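Local coordinates for protein DsrH (Allochromatium vinosum, PDB 2HY5) that probably takes part in sulfur transfer during sulfur oxidation, as one of the three kinds of subunit of the hexameric DsrEFH complex, at residues Lys22-Gly27 and Gly55-Tyr60; Asp35-Ala40 and Lys67-Ser72. All coordinates share one frame; numbering follows the deposited sequence.

Overall arrangement
Two contacts show how a small chain with a parallel sheet is tied together at both ends of two neighbouring strands, 29-32 and 58-62. From the N terminus, strand 3-7 and helix 16-23 lead into Lys22-Gly27, the first half of contact 1; strand 29-32 then carries the chain through the sheet to the other end of the strands and Asp35-Ala40, the first half of contact 2. After helix 47-53, Gly55-Tyr60 returns to close contact 1 and enters strand 58-62, and helix 63-68 delivers Lys67-Ser72 to close contact 2. The two loops therefore cross rather than nest. Their centres lie about 20 Å apart on opposite sides of the chain's centre, one near the starts of these strands, the other beyond their ends.

Contact 1. Residues Lys22-Gly27 and Gly55-Tyr60; sequences KFATEG and GKLKLY
Gly27 N and Lys56 O form the direct backbone hydrogen bond between Lys22-Gly27 and Gly55-Tyr60, 3.0 Å long and almost straight at 171°, with the donor nearly along the C=O axis. The same carbonyl oxygen receives a CA-H...O contact from Glu26 CA at 3.5 Å. Glu26 starts out pointing away from Gly55-Tyr60, with CG anti to its backbone N, but a bend at chi2 (78°) brings the carboxylate back, and OE1 comes to 3.6 Å from Lys56 CB as the two side chains cross obliquely. Lys56 holds the crowded first torsion, CG between the backbone N and the carbonyl carbon (chi1 81°), and further bends at chi2 and chi4 turn its ammonium toward the end of helix 16-23. There a water bridges the segments: it accepts from Lys56 NZ at 2.9 Å and also lies 2.9 Å from Ala24 O, placed to donate to it. Alongside the water bridge, Leu57 presents both CD1 and CD2 to the buried Ala24 CB, each at 3.7 Å, so that the methyl sits at the fork of the leucine, while Leu57 CD2 also reaches Thr25 O at 3.1 Å. Thr25 OG1 is engaged by Asn128 of the neighbouring DsrF subunit. Beyond the pair, Lys58 takes up backbone bonds with Ala28 and Val30, so the contact is the lead-in to two adjacent parallel strands, 29-32 and 58-62, as in an alpha/beta fold where helix-to-strand loops gather at the N-terminal ends of the strands.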
loop_
_atom_site.group_PDB
_atom_site.type_symbol
_atom_site.label_atom_id
_atom_site.label_comp_id
_atom_site.label_asym_id
_atom_site.label_seq_id
_atom_site.Cartn_x
_atom_site.Cartn_y
_atom_site.Cartn_z
ATOM N N LYS C 22 -7.010 15.863 13.587
ATOM C CA LYS C 22 -8.391 16.104 13.982
ATOM C C LYS C 22 -8.732 15.442 15.316
ATOM O O LYS C 22 -9.459 16.014 16.134
ATOM C CB LYS C 22 -9.358 15.581 12.915
ATOM C CG LYS C 22 -10.809 15.596 13.369
ATOM C CD LYS C 22 -11.761 15.123 12.287
ATOM C CE LYS C 22 -13.191 15.084 12.816
ATOM N NZ LYS C 22 -14.184 14.692 11.778
ATOM N N PHE C 23 -8.201 14.246 15.544
ATOM C CA PHE C 23 -8.514 13.519 16.770
ATOM C C PHE C 23 -7.510 13.635 17.911
ATOM O O PHE C 23 -7.840 13.318 19.052
ATOM C CB PHE C 23 -8.763 12.041 16.447
ATOM C CG PHE C 23 -9.967 11.808 15.576
ATOM C CD1 PHE C 23 -9.831 11.622 14.205
ATOM C CD2 PHE C 23 -11.241 11.798 16.127
ATOM C CE1 PHE C 23 -10.948 11.442 13.397
ATOM C CE2 PHE C 23 -12.365 11.619 15.329
ATOM C CZ PHE C 23 -12.219 11.436 13.962
ATOM N N ALA C 24 -6.293 14.080 17.620
ATOM C CA ALA C 24 -5.286 14.237 18.667
ATOM C C ALA C 24 -5.758 15.342 19.603
ATOM O O ALA C 24 -6.240 16.377 19.147
ATOM C CB ALA C 24 -3.944 14.608 18.057
ATOM N N THR C 25 -5.622 15.130 20.907
ATOM C CA THR C 25 -6.064 16.130 21.874
ATOM C C THR C 25 -4.924 16.900 22.522
ATOM O O THR C 25 -3.761 16.501 22.446
ATOM C CB THR C 25 -6.924 15.487 22.982
ATOM O OG1 THR C 25 -6.182 14.446 23.627
ATOM C CG2 THR C 25 -8.195 14.902 22.390
ATOM N N GLU C 26 -5.278 18.015 23.155
ATOM C CA GLU C 26 -4.322 18.883 23.836
ATOM C C GLU C 26 -3.322 18.086 24.666
ATOM O O GLU C 26 -3.713 17.266 25.492
ATOM C CB GLU C 26 -5.076 19.855 24.750
ATOM C CG GLU C 26 -4.198 20.658 25.704
ATOM C CD GLU C 26 -3.496 21.817 25.027
ATOM O OE1 GLU C 26 -4.196 22.702 24.494
ATOM O OE2 GLU C 26 -2.246 21.847 25.032
ATOM N N GLY C 27 -2.036 18.335 24.443
ATOM C CA GLY C 27 -1.010 17.646 25.203
ATOM C C GLY C 27 -0.446 16.401 24.547
ATOM O O GLY C 27 0.592 15.888 24.971
ATOM N N GLY C 55 -0.173 24.537 18.075
ATOM C CA GLY C 55 -0.819 25.284 19.137
ATOM C C GLY C 55 -1.318 24.433 20.291
ATOM O O GLY C 55 -1.459 24.927 21.406
ATOM N N LYS C 56 -1.588 23.154 20.044
ATOM C CA LYS C 56 -2.070 22.294 21.120
ATOM C C LYS C 56 -1.356 20.954 21.226
ATOM O O LYS C 56 -1.499 20.249 22.223
ATOM C CB LYS C 56 -3.583 22.064 20.987
ATOM C CG LYS C 56 -4.021 21.003 19.978
ATOM C CD LYS C 56 -3.678 21.369 18.544
ATOM C CE LYS C 56 -4.645 20.702 17.570
ATOM N NZ LYS C 56 -4.808 19.240 17.817
ATOM N N LEU C 57 -0.581 20.607 20.205
ATOM C CA LEU C 57 0.143 19.339 20.189
ATOM C C LEU C 57 1.649 19.552 20.119
ATOM O O LEU C 57 2.113 20.610 19.700
ATOM C CB LEU C 57 -0.265 18.515 18.965
ATOM C CG LEU C 57 -1.745 18.244 18.696
ATOM C CD1 LEU C 57 -1.877 17.560 17.338
ATOM C CD2 LEU C 57 -2.337 17.381 19.806
ATOM N N LYS C 58 2.405 18.535 20.531
ATOM C CA LYS C 58 3.861 18.568 20.451
ATOM C C LYS C 58 4.173 17.745 19.201
ATOM O O LYS C 58 3.847 16.560 19.144
ATOM C CB LYS C 58 4.493 17.895 21.672
ATOM C CG LYS C 58 4.110 18.515 23.004
ATOM C CD LYS C 58 4.759 17.756 24.154
ATOM C CE LYS C 58 4.410 18.373 25.497
ATOM N NZ LYS C 58 5.116 17.691 26.619
ATOM N N LEU C 59 4.784 18.370 18.202
ATOM C CA LEU C 59 5.099 17.672 16.957
ATOM C C LEU C 59 6.580 17.333 16.855
ATOM O O LEU C 59 7.443 18.143 17.210
ATOM C CB LEU C 59 4.702 18.531 15.752
ATOM C CG LEU C 59 3.266 19.050 15.666
ATOM C CD1 LEU C 59 3.089 19.793 14.345
ATOM C CD2 LEU C 59 2.277 17.898 15.769
ATOM N N TYR C 60 6.863 16.133 16.358
ATOM C CA TYR C 60 8.229 15.653 16.187
ATOM C C TYR C 60 8.372 15.068 14.793
ATOM O O TYR C 60 7.396 14.593 14.214
ATOM C CB TYR C 60 8.550 14.553 17.200
ATOM C CG TYR C 60 8.381 14.965 18.637
ATOM C CD1 TYR C 60 7.117 15.018 19.225
ATOM C CD2 TYR C 60 9.485 15.324 19.407
ATOM C CE1 TYR C 60 6.960 15.420 20.550
ATOM C CE2 TYR C 60 9.337 15.730 20.733
ATOM C CZ TYR C 60 8.074 15.777 21.294
ATOM O OH TYR C 60 7.928 16.202 22.595
HETATM O O HOH W 1 -7.453 18.172 17.248
#

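Contact 2. Residues Asp35-Ala40 and Lys67-Ser72; sequences DGIYAA and KARGFS
The backbones stay well apart, Ile37 CA and Arg69 CA being 8.6 Å from each other, as the loop after strand 29-32, with a short 3-10 segment at Asp35-Gly36, faces the end of helix 63-68, where Gly70 with positive phi is the C' residue of a Schellman motif. Long side chains bridge the distance. Arg69, its CG anti to the carbonyl carbon, beside the backbone N (chi1 -70°), and its chain extended from CG to NE, grips Asp35 side-on: NE at 3.1 Å and NH2 at 3.0 Å both donate to the single oxygen OD2, which lies in the guanidinium plane. NE uses the anti lone pair of OD2, whereas NH2 comes from above the carboxylate plane, the two planes being 77° apart. Asp65 takes NH1 in a second salt bridge, and Gln15 of the neighbouring DsrE subunit accepts from NH2, so several partners fix the rotation of this buried cation. Tyr38 crosses the arginine chain at about a right angle, its OH 3.3 Å from Arg69 CD. Tyr38 OH donates to a water at 2.7 Å, which in turn donates to Arg69 O at 2.9 Å. Phe71 CE1 meets the Tyr38 ring at its edge, 3.9 Å from CE2. An alanine in place of Arg69 would probably leave the buried Asp35 carboxylate without its countercharge and loosen the packing against Tyr38. Tyr49 of the DsrF subunit stacks on Tyr38, and Thr52 of that subunit bonds to Arg69 O; a buried salt-bridge network beside a Schellman-capped helix here forms part of a subunit interface of the DsrEFH assembly.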
loop_
_atom_site.group_PDB
_atom_site.type_symbol
_atom_site.label_atom_id
_atom_site.label_comp_id
_atom_site.label_asym_id
_atom_site.label_seq_id
_atom_site.Cartn_x
_atom_site.Cartn_y
_atom_site.Cartn_z
ATOM N N ASP C 35 7.448 8.576 5.010
ATOM C CA ASP C 35 6.913 9.607 4.124
ATOM C C ASP C 35 6.120 10.701 4.848
ATOM O O ASP C 35 5.786 11.734 4.255
ATOM C CB ASP C 35 6.044 8.960 3.039
ATOM C CG ASP C 35 6.865 8.193 2.009
ATOM O OD1 ASP C 35 6.253 7.508 1.161
ATOM O OD2 ASP C 35 8.117 8.280 2.027
ATOM N N GLY C 36 5.815 10.481 6.125
ATOM C CA GLY C 36 5.086 11.485 6.881
ATOM C C GLY C 36 5.927 12.740 7.072
ATOM O O GLY C 36 5.398 13.820 7.360
ATOM N N ILE C 37 7.242 12.587 6.912
ATOM C CA ILE C 37 8.223 13.671 7.057
ATOM C C ILE C 37 7.922 14.914 6.219
ATOM O O ILE C 37 8.196 16.039 6.633
ATOM C CB ILE C 37 9.640 13.147 6.684
ATOM C CG1 ILE C 37 10.467 12.970 7.950
ATOM C CG2 ILE C 37 10.323 14.053 5.663
ATOM C CD1 ILE C 37 9.954 11.897 8.840
ATOM N N TYR C 38 7.361 14.705 5.037
ATOM C CA TYR C 38 7.071 15.820 4.148
ATOM C C TYR C 38 6.130 16.858 4.761
ATOM O O TYR C 38 6.186 18.035 4.411
ATOM C CB TYR C 38 6.506 15.287 2.833
ATOM C CG TYR C 38 7.500 14.429 2.079
ATOM C CD1 TYR C 38 7.245 13.078 1.836
ATOM C CD2 TYR C 38 8.689 14.971 1.599
ATOM C CE1 TYR C 38 8.149 12.292 1.134
ATOM C CE2 TYR C 38 9.603 14.193 0.888
ATOM C CZ TYR C 38 9.324 12.850 0.660
ATOM O OH TYR C 38 10.203 12.066 -0.055
ATOM N N ALA C 39 5.274 16.421 5.677
ATOM C CA ALA C 39 4.343 17.333 6.326
ATOM C C ALA C 39 5.062 18.330 7.237
ATOM O O ALA C 39 4.524 19.385 7.549
ATOM C CB ALA C 39 3.317 16.540 7.133
ATOM N N ALA C 40 6.279 17.999 7.655
ATOM C CA ALA C 40 7.029 18.878 8.551
ATOM C C ALA C 40 7.806 19.983 7.839
ATOM O O ALA C 40 8.384 20.859 8.485
ATOM C CB ALA C 40 7.982 18.043 9.401
ATOM N N LYS C 67 16.507 13.462 6.431
ATOM C CA LYS C 67 17.774 13.518 5.710
ATOM C C LYS C 67 17.796 12.606 4.491
ATOM O O LYS C 67 18.339 12.963 3.448
ATOM C CB LYS C 67 18.936 13.123 6.631
ATOM C CG LYS C 67 19.001 13.827 7.972
ATOM C CD LYS C 67 20.105 13.200 8.818
ATOM C CE LYS C 67 19.909 13.430 10.314
ATOM N NZ LYS C 67 19.913 14.868 10.696
ATOM N N ALA C 68 17.215 11.422 4.625
ATOM C CA ALA C 68 17.194 10.470 3.528
ATOM C C ALA C 68 16.439 11.036 2.331
ATOM O O ALA C 68 16.749 10.727 1.177
ATOM C CB ALA C 68 16.545 9.180 3.984
ATOM N N ARG C 69 15.455 11.880 2.610
ATOM C CA ARG C 69 14.659 12.458 1.543
ATOM C C ARG C 69 15.181 13.790 1.016
ATOM O O ARG C 69 14.546 14.422 0.174
ATOM C CB ARG C 69 13.203 12.536 1.994
ATOM C CG ARG C 69 12.589 11.136 2.086
ATOM C CD ARG C 69 11.316 11.105 2.896
ATOM N NE ARG C 69 10.712 9.773 2.930
ATOM C CZ ARG C 69 11.180 8.748 3.637
ATOM N NH1 ARG C 69 12.273 8.886 4.380
ATOM N NH2 ARG C 69 10.537 7.591 3.616
ATOM N N GLY C 70 16.349 14.198 1.508
ATOM C CA GLY C 70 16.987 15.417 1.039
ATOM C C GLY C 70 16.772 16.707 1.803
ATOM O O GLY C 70 17.039 17.784 1.272
ATOM N N PHE C 71 16.314 16.628 3.044
ATOM C CA PHE C 71 16.080 17.853 3.799
ATOM C C PHE C 71 16.850 17.964 5.102
ATOM O O PHE C 71 16.956 17.000 5.858
ATOM C CB PHE C 71 14.582 18.016 4.064
ATOM C CG PHE C 71 13.750 17.944 2.821
ATOM C CD1 PHE C 71 13.284 16.719 2.349
ATOM C CD2 PHE C 71 13.493 19.090 2.078
ATOM C CE1 PHE C 71 12.575 16.637 1.149
ATOM C CE2 PHE C 71 12.788 19.020 0.880
ATOM C CZ PHE C 71 12.330 17.789 0.413
ATOM N N SER C 72 17.397 19.151 5.350
ATOM C CA SER C 72 18.140 19.403 6.578
ATOM C C SER C 72 17.148 19.891 7.628
ATOM O O SER C 72 16.026 20.271 7.295
ATOM C CB SER C 72 19.222 20.462 6.344
ATOM O OG SER C 72 18.646 21.688 5.939
HETATM O O HOH W 2 12.314 13.317 -1.270
#